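Local coordinates for protein Lpg2148(MvcA) (Legionella pneumophila subsp. pneumophila str. Philadelphia 1, PDB 6K11) that probably acts as a Legionella effector of the deamidase family that removes ubiquitin from the host ubiquitin-conjugating enzyme UBE2N and so regulates its activity, at residues I163-N168 / F227-H232; E348-H353 / S359-N364. One frame throughout, in Å; residues are numbered along the deposited sequence.

Contact 1 (I163-N168 / F227-H232); sequences IDKMGN and FWIGSH
Lys165 carries nearly all of this contact, which buries only 142 Å² between the two segments. Its polar part is a single hydrogen bond, from Lys165 NZ to the backbone oxygen of Trp228; the 2.5 Å between those two atoms is shorter than an ordinary hydrogen bond, and its exact length is doubtful. Asp226, just before the strand, adds a long and weak ion pair to the same ammonium.

The apolar part is thin: Lys165 CD lies 4.1 Å from Ile229 CB, the two side chains sliding past each other in opposite directions. Lys165 CG sits between its own backbone N and carbonyl carbon (chi1 74°), and beyond CG the chain runs extended, which carries NZ across to the strand.

Hydrogen bonds within 163-168 brace the turn from which Lys165 projects. Asp164 OD1 accepts Asn168 N at 2.7 Å, from 36° above the carboxylate plane, while Asp164 OD2 takes Asn168 ND2 at 3.0 Å on its syn side.

The Gly167 N to Asp164 O bond, 2.9 Å, closes a type I beta turn, Asp164 to Gly167, joining strands 160-163 and 169-171 in the MvcA insertion domain and touching the start of strand 228-238 in the other sheet.

Contact 2 (E348-H353 / S359-N364); sequences EFIDTH and SDKVEN
His353 and Lys361 bring the two backbones closest, their CA atoms 5.7 Å apart, where the chain leaving helix 336-351 passes the early part of helix 358-381. His353 N bonds to Ile350 O at 2.9 Å, an i to i-3 bond.

From the second helix, Lys361 reaches back toward the first segment. Its NZ donates to His353 O at 2.8 Å, almost in line with the carbonyl bond (C=O...N 178°), and a bend at chi4 (-65°) turns the ammonium there. The same ammonium also donates to Gly355 O, so two loop carbonyls hold it. The lysine's aliphatic part crosses Ile350 at about a right angle, CD lying 3.9 Å from Ile350 CG2.

Asn364 OD1, which accepts a hydrogen bond from Arg368, lies at the His353 ring edge, 3.5 Å from CD2, the amide turned 75° from the ring. His353 ND1 donates to Phe349 O at 3.0 Å, which limits the ring's rotation; Thr352 OG1 is a second donor to that oxygen, from the opposite face of the carbonyl plane. His353 CE1 sits 3.5 Å above the plane of the Phe349 ring, displaced toward its rim.

This is a helix-loop-helix connection, with a lysine of the following helix bonded to carbonyls of the loop between them.

In the fold
The contacts lie far apart, their centres about 39 Å from each other and their nearest atoms about 22 Å, and they share no helix or strand. Contact 1 is a surface contact that spans 59 residues of chain and brings a turn of the insertion domain against a strand of the antiparallel sheet. Contact 2 is local, its segments only six residues apart, and partly buried: Ile350 and His353 are buried, and helix 4-19 packs on Ile350. Both rely on a lysine donating to a backbone oxygen, but contact 1 adds little packing to that bond, whereas contact 2 buries 242 Å² and adds an Ile350 contact to the lysine's aliphatic part and an asparagine at the histidine ring edge.

Contact 1 (I163-N168 / F227-H232)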
ATOM      1  N   ILE A 163      15.561  -3.056 -15.449  1.00 36.61           N
ATOM      2  CA  ILE A 163      14.684  -1.953 -15.061  1.00 37.00           C
ATOM      3  C   ILE A 163      13.899  -2.418 -13.849  1.00 38.44           C
ATOM      4  O   ILE A 163      13.170  -3.413 -13.936  1.00 37.13           O
ATOM      5  CB  ILE A 163      13.727  -1.554 -16.195  1.00 39.04           C
ATOM      6  CG1 ILE A 163      14.495  -1.084 -17.418  1.00 38.87           C
ATOM      7  CG2 ILE A 163      12.740  -0.476 -15.697  1.00 40.62           C
ATOM      8  CD1 ILE A 163      13.599  -0.658 -18.565  1.00 46.72           C
ATOM      9  N   ASP A 164      14.041  -1.720 -12.717  1.00 37.92           N
ATOM     10  CA  ASP A 164      13.418  -2.203 -11.500  1.00 37.02           C
ATOM     11  C   ASP A 164      11.970  -1.706 -11.382  1.00 39.71           C
ATOM     12  O   ASP A 164      11.425  -1.064 -12.286  1.00 39.65           O
ATOM     13  CB  ASP A 164      14.270  -1.842 -10.278  1.00 38.91           C
ATOM     14  CG  ASP A 164      14.141  -0.380  -9.829  1.00 42.64           C
ATOM     15  OD1 ASP A 164      13.563   0.481 -10.539  1.00 42.19           O
ATOM     16  OD2 ASP A 164      14.692  -0.086  -8.744  1.00 41.23           O
ATOM     17  N   LYS A 165      11.343  -2.041 -10.245  1.00 41.51           N
ATOM     18  CA  LYS A 165       9.934  -1.723  -9.995  1.00 44.47           C
ATOM     19  C   LYS A 165       9.642  -0.232 -10.161  1.00 48.69           C
ATOM     20  O   LYS A 165       8.570   0.144 -10.647  1.00 51.57           O
ATOM     21  CB  LYS A 165       9.537  -2.199  -8.588  1.00 46.32           C
ATOM     22  CG  LYS A 165      10.093  -1.338  -7.460  1.00 49.73           C
ATOM     23  CD  LYS A 165      10.105  -2.027  -6.098  1.00 54.05           C
ATOM     24  CE  LYS A 165      11.188  -1.410  -5.218  1.00 50.49           C
ATOM     25  NZ  LYS A 165      10.893  -1.439  -3.771  1.00 57.46           N
ATOM     26  N   MET A 166      10.584   0.630  -9.779  1.00 44.41           N
ATOM     27  CA  MET A 166      10.403   2.074  -9.883  1.00 46.73           C
ATOM     28  C   MET A 166      10.802   2.634 -11.239  1.00 48.72           C
ATOM     29  O   MET A 166      10.620   3.832 -11.478  1.00 49.21           O
ATOM     30  CB  MET A 166      11.193   2.773  -8.781  1.00 44.92           C
ATOM     31  CG  MET A 166      10.939   2.184  -7.400  1.00 52.38           C
ATOM     32  SD  MET A 166       9.403   2.783  -6.659  1.00 59.25           S
ATOM     33  CE  MET A 166       8.141   1.680  -7.292  1.00 54.39           C
ATOM     34  N   GLY A 167      11.332   1.805 -12.133  1.00 47.74           N
ATOM     35  CA  GLY A 167      11.825   2.291 -13.405  1.00 45.39           C
ATOM     36  C   GLY A 167      13.277   2.719 -13.408  1.00 42.19           C
ATOM     37  O   GLY A 167      13.723   3.312 -14.393  1.00 45.83           O
ATOM     38  N   ASN A 168      14.016   2.460 -12.334  1.00 43.54           N
ATOM     39  CA  ASN A 168      15.452   2.712 -12.312  1.00 41.37           C
ATOM     40  C   ASN A 168      16.165   1.777 -13.280  1.00 41.90           C
ATOM     41  O   ASN A 168      15.900   0.572 -13.309  1.00 39.54           O
ATOM     42  CB  ASN A 168      16.013   2.494 -10.910  1.00 41.23           C
ATOM     43  CG  ASN A 168      15.442   3.460  -9.884  1.00 47.65           C
ATOM     44  OD1 ASN A 168      15.414   4.676 -10.101  1.00 43.83           O
ATOM     45  ND2 ASN A 168      15.003   2.919  -8.743  1.00 46.67           N
ATOM     46  N   PHE A 227      14.207  -5.960  -4.493  1.00 39.16           N
ATOM     47  CA  PHE A 227      13.100  -6.672  -5.131  1.00 38.47           C
ATOM     48  C   PHE A 227      11.802  -6.592  -4.329  1.00 41.73           C
ATOM     49  O   PHE A 227      10.769  -7.093  -4.794  1.00 39.32           O
ATOM     50  CB  PHE A 227      13.454  -8.141  -5.324  1.00 38.34           C
ATOM     51  CG  PHE A 227      14.676  -8.365  -6.164  1.00 40.32           C
ATOM     52  CD1 PHE A 227      14.902  -7.600  -7.298  1.00 36.69           C
ATOM     53  CD2 PHE A 227      15.587  -9.357  -5.825  1.00 43.88           C
ATOM     54  CE1 PHE A 227      16.027  -7.818  -8.078  1.00 41.81           C
ATOM     55  CE2 PHE A 227      16.719  -9.583  -6.606  1.00 44.15           C
ATOM     56  CZ  PHE A 227      16.937  -8.811  -7.727  1.00 38.81           C
ATOM     57  N   TRP A 228      11.832  -6.001  -3.144  1.00 38.30           N
ATOM     58  CA  TRP A 228      10.644  -5.953  -2.302  1.00 44.04           C
ATOM     59  C   TRP A 228       9.758  -4.775  -2.701  1.00 42.95           C
ATOM     60  O   TRP A 228      10.251  -3.694  -3.047  1.00 41.44           O
ATOM     61  CB  TRP A 228      11.044  -5.844  -0.835  1.00 43.76           C
ATOM     62  CG  TRP A 228      11.768  -7.065  -0.319  1.00 45.88           C
ATOM     63  CD1 TRP A 228      13.122  -7.283  -0.315  1.00 45.57           C
ATOM     64  CD2 TRP A 228      11.171  -8.234   0.267  1.00 43.97           C
ATOM     65  NE1 TRP A 228      13.403  -8.510   0.251  1.00 44.96           N
ATOM     66  CE2 TRP A 228      12.223  -9.114   0.610  1.00 45.90           C
ATOM     67  CE3 TRP A 228       9.851  -8.619   0.537  1.00 41.51           C
ATOM     68  CZ2 TRP A 228      11.992 -10.356   1.206  1.00 42.30           C
ATOM     69  CZ3 TRP A 228       9.622  -9.854   1.127  1.00 39.27           C
ATOM     70  CH2 TRP A 228      10.690 -10.709   1.456  1.00 44.43           C
ATOM     71  N   ILE A 229       8.445  -4.993  -2.679  1.00 41.02           N
ATOM     72  CA  ILE A 229       7.484  -3.947  -3.021  1.00 41.92           C
ATOM     73  C   ILE A 229       6.330  -3.979  -2.019  1.00 41.61           C
ATOM     74  O   ILE A 229       5.938  -5.050  -1.546  1.00 34.28           O
ATOM     75  CB  ILE A 229       6.985  -4.109  -4.474  1.00 39.09           C
ATOM     76  CG1 ILE A 229       6.016  -2.996  -4.863  1.00 43.13           C
ATOM     77  CG2 ILE A 229       6.351  -5.463  -4.687  1.00 43.63           C
ATOM     78  CD1 ILE A 229       5.604  -3.075  -6.315  1.00 49.36           C
ATOM     79  N   GLY A 230       5.807  -2.799  -1.687  1.00 40.77           N
ATOM     80  CA  GLY A 230       4.718  -2.672  -0.731  1.00 40.72           C
ATOM     81  C   GLY A 230       3.500  -3.512  -1.076  1.00 43.26           C
ATOM     82  O   GLY A 230       2.989  -3.465  -2.201  1.00 39.35           O
ATOM     83  N   SER A 231       3.040  -4.310  -0.119  1.00 38.48           N
ATOM     84  CA  SER A 231       1.832  -5.112  -0.280  1.00 37.30           C
ATOM     85  C   SER A 231       0.660  -4.573   0.526  1.00 37.80           C
ATOM     86  O   SER A 231      -0.479  -4.599   0.051  1.00 32.10           O
ATOM     87  CB  SER A 231       2.112  -6.572   0.127  1.00 38.75           C
ATOM     88  OG  SER A 231       0.998  -7.420  -0.117  1.00 41.31           O
ATOM     89  N   HIS A 232       0.910  -4.060   1.727  1.00 32.96           N
ATOM     90  CA  HIS A 232      -0.183  -3.646   2.597  1.00 32.93           C
ATOM     91  C   HIS A 232       0.397  -2.756   3.681  1.00 33.46           C
ATOM     92  O   HIS A 232       1.592  -2.813   3.986  1.00 32.21           O
ATOM     93  CB  HIS A 232      -0.920  -4.870   3.188  1.00 30.74           C
ATOM     94  CG  HIS A 232      -2.172  -4.532   3.942  1.00 30.28           C
ATOM     95  ND1 HIS A 232      -3.057  -3.560   3.522  1.00 27.45           N
ATOM     96  CD2 HIS A 232      -2.699  -5.055   5.079  1.00 30.62           C
ATOM     97  CE1 HIS A 232      -4.063  -3.481   4.381  1.00 29.79           C
ATOM     98  NE2 HIS A 232      -3.875  -4.385   5.328  1.00 27.92           N
TER

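Contact 2 (E348-H353 / S359-N364)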
ATOM      1  N   GLU A 348     -15.728  19.552  13.991  1.00 30.90           N
ATOM      2  CA  GLU A 348     -16.209  20.910  13.730  1.00 30.63           C
ATOM      3  C   GLU A 348     -16.244  21.216  12.232  1.00 33.75           C
ATOM      4  O   GLU A 348     -17.177  21.873  11.738  1.00 32.84           O
ATOM      5  CB  GLU A 348     -15.324  21.923  14.481  1.00 35.71           C
ATOM      6  CG  GLU A 348     -15.387  21.760  16.015  1.00 34.21           C
ATOM      7  CD  GLU A 348     -14.406  22.661  16.786  1.00 46.13           C
ATOM      8  OE1 GLU A 348     -13.987  23.718  16.252  1.00 46.76           O
ATOM      9  OE2 GLU A 348     -14.067  22.310  17.940  1.00 47.32           O
ATOM     10  N   PHE A 349     -15.237  20.750  11.490  1.00 32.27           N
ATOM     11  CA  PHE A 349     -15.258  20.881  10.031  1.00 32.44           C
ATOM     12  C   PHE A 349     -16.459  20.153   9.433  1.00 31.60           C
ATOM     13  O   PHE A 349     -17.159  20.694   8.570  1.00 32.03           O
ATOM     14  CB  PHE A 349     -13.942  20.341   9.460  1.00 32.42           C
ATOM     15  CG  PHE A 349     -13.973  20.020   7.981  1.00 32.43           C
ATOM     16  CD1 PHE A 349     -13.867  21.029   7.030  1.00 37.29           C
ATOM     17  CD2 PHE A 349     -14.040  18.693   7.545  1.00 31.57           C
ATOM     18  CE1 PHE A 349     -13.873  20.727   5.673  1.00 36.09           C
ATOM     19  CE2 PHE A 349     -14.028  18.390   6.195  1.00 34.09           C
ATOM     20  CZ  PHE A 349     -13.949  19.404   5.259  1.00 32.60           C
ATOM     21  N   ILE A 350     -16.727  18.933   9.904  1.00 30.06           N
ATOM     22  CA  ILE A 350     -17.876  18.166   9.427  1.00 31.06           C
ATOM     23  C   ILE A 350     -19.182  18.867   9.786  1.00 34.10           C
ATOM     24  O   ILE A 350     -20.103  18.953   8.961  1.00 31.05           O
ATOM     25  CB  ILE A 350     -17.833  16.732   9.999  1.00 29.21           C
ATOM     26  CG1 ILE A 350     -16.724  15.924   9.314  1.00 30.29           C
ATOM     27  CG2 ILE A 350     -19.207  16.051   9.880  1.00 34.41           C
ATOM     28  CD1 ILE A 350     -16.149  14.777  10.184  1.00 33.93           C
ATOM     29  N   ASP A 351     -19.281  19.375  11.026  1.00 31.75           N
ATOM     30  CA  ASP A 351     -20.518  20.000  11.508  1.00 35.52           C
ATOM     31  C   ASP A 351     -20.934  21.181  10.638  1.00 35.45           C
ATOM     32  O   ASP A 351     -22.124  21.509  10.571  1.00 39.04           O
ATOM     33  CB  ASP A 351     -20.364  20.513  12.953  1.00 35.38           C
ATOM     34  CG  ASP A 351     -20.286  19.403  13.997  1.00 39.66           C
ATOM     35  OD1 ASP A 351     -20.747  18.265  13.754  1.00 36.40           O
ATOM     36  OD2 ASP A 351     -19.743  19.700  15.096  1.00 39.59           O
ATOM     37  N   THR A 352     -19.980  21.841   9.980  1.00 29.36           N
ATOM     38  CA  THR A 352     -20.333  22.992   9.156  1.00 35.11           C
ATOM     39  C   THR A 352     -21.005  22.600   7.843  1.00 41.10           C
ATOM     40  O   THR A 352     -21.558  23.478   7.172  1.00 38.94           O
ATOM     41  CB  THR A 352     -19.104  23.876   8.838  1.00 38.82           C
ATOM     42  OG1 THR A 352     -18.190  23.207   7.945  1.00 37.54           O
ATOM     43  CG2 THR A 352     -18.368  24.308  10.113  1.00 40.24           C
ATOM     44  N   HIS A 353     -20.973  21.315   7.456  1.00 32.91           N
ATOM     45  CA  HIS A 353     -21.596  20.919   6.192  1.00 31.76           C
ATOM     46  C   HIS A 353     -23.103  20.771   6.380  1.00 37.51           C
ATOM     47  O   HIS A 353     -23.544  20.123   7.345  1.00 33.49           O
ATOM     48  CB  HIS A 353     -20.997  19.607   5.686  1.00 33.12           C
ATOM     49  CG  HIS A 353     -19.582  19.744   5.211  1.00 33.02           C
ATOM     50  ND1 HIS A 353     -18.518  19.900   6.074  1.00 34.85           N
ATOM     51  CD2 HIS A 353     -19.058  19.756   3.961  1.00 32.97           C
ATOM     52  CE1 HIS A 353     -17.399  20.009   5.375  1.00 32.10           C
ATOM     53  NE2 HIS A 353     -17.699  19.921   4.092  1.00 32.30           N
ATOM     54  N   SER A 359     -25.068  10.796   6.691  1.00 31.56           N
ATOM     55  CA  SER A 359     -25.165  10.437   5.276  1.00 32.90           C
ATOM     56  C   SER A 359     -25.486  11.658   4.408  1.00 31.01           C
ATOM     57  O   SER A 359     -24.974  11.780   3.284  1.00 29.64           O
ATOM     58  CB  SER A 359     -26.228   9.348   5.089  1.00 29.01           C
ATOM     59  OG  SER A 359     -27.529   9.813   5.453  1.00 28.90           O
ATOM     60  N   ASP A 360     -26.353  12.554   4.907  1.00 27.70           N
ATOM     61  CA  ASP A 360     -26.658  13.806   4.211  1.00 31.56           C
ATOM     62  C   ASP A 360     -25.419  14.684   4.053  1.00 32.58           C
ATOM     63  O   ASP A 360     -25.236  15.331   3.017  1.00 30.92           O
ATOM     64  CB  ASP A 360     -27.735  14.599   4.969  1.00 31.65           C
ATOM     65  CG  ASP A 360     -29.067  13.867   5.066  1.00 37.20           C
ATOM     66  OD1 ASP A 360     -29.488  13.220   4.065  1.00 34.39           O
ATOM     67  OD2 ASP A 360     -29.704  13.960   6.148  1.00 36.36           O
ATOM     68  N   LYS A 361     -24.589  14.773   5.097  1.00 29.93           N
ATOM     69  CA  LYS A 361     -23.396  15.611   5.010  1.00 29.76           C
ATOM     70  C   LYS A 361     -22.377  15.025   4.044  1.00 29.28           C
ATOM     71  O   LYS A 361     -21.705  15.767   3.313  1.00 28.18           O
ATOM     72  CB  LYS A 361     -22.774  15.791   6.399  1.00 29.71           C
ATOM     73  CG  LYS A 361     -23.687  16.432   7.449  1.00 32.64           C
ATOM     74  CD  LYS A 361     -22.874  16.824   8.700  1.00 34.68           C
ATOM     75  CE  LYS A 361     -23.772  17.312   9.847  1.00 36.27           C
ATOM     76  NZ  LYS A 361     -24.471  18.574   9.503  1.00 34.84           N
ATOM     77  N   VAL A 362     -22.241  13.695   4.018  1.00 29.87           N
ATOM     78  CA  VAL A 362     -21.321  13.075   3.057  1.00 27.30           C
ATOM     79  C   VAL A 362     -21.764  13.375   1.627  1.00 29.65           C
ATOM     80  O   VAL A 362     -20.935  13.701   0.766  1.00 29.66           O
ATOM     81  CB  VAL A 362     -21.196  11.557   3.324  1.00 34.53           C
ATOM     82  CG1 VAL A 362     -20.414  10.863   2.196  1.00 33.33           C
ATOM     83  CG2 VAL A 362     -20.503  11.307   4.678  1.00 31.13           C
ATOM     84  N   GLU A 363     -23.082  13.315   1.361  1.00 32.84           N
ATOM     85  CA  GLU A 363     -23.590  13.654   0.027  1.00 31.31           C
ATOM     86  C   GLU A 363     -23.358  15.126  -0.309  1.00 32.72           C
ATOM     87  O   GLU A 363     -23.076  15.464  -1.462  1.00 32.75           O
ATOM     88  CB  GLU A 363     -25.082  13.338  -0.093  1.00 33.07           C
ATOM     89  CG  GLU A 363     -25.415  11.826  -0.157  1.00 34.11           C
ATOM     90  CD  GLU A 363     -24.624  11.102  -1.228  1.00 39.29           C
ATOM     91  OE1 GLU A 363     -24.802  11.424  -2.433  1.00 40.23           O
ATOM     92  OE2 GLU A 363     -23.805  10.224  -0.865  1.00 37.86           O
ATOM     93  N   ASN A 364     -23.515  16.020   0.673  1.00 32.28           N
ATOM     94  CA  ASN A 364     -23.191  17.430   0.436  1.00 34.25           C
ATOM     95  C   ASN A 364     -21.730  17.590   0.031  1.00 30.61           C
ATOM     96  O   ASN A 364     -21.411  18.327  -0.914  1.00 33.06           O
ATOM     97  CB  ASN A 364     -23.500  18.248   1.689  1.00 36.26           C
ATOM     98  CG  ASN A 364     -23.034  19.706   1.581  1.00 40.89           C
ATOM     99  OD1 ASN A 364     -21.987  20.089   2.138  1.00 35.81           O
ATOM    100  ND2 ASN A 364     -23.812  20.522   0.870  1.00 38.94           N
TER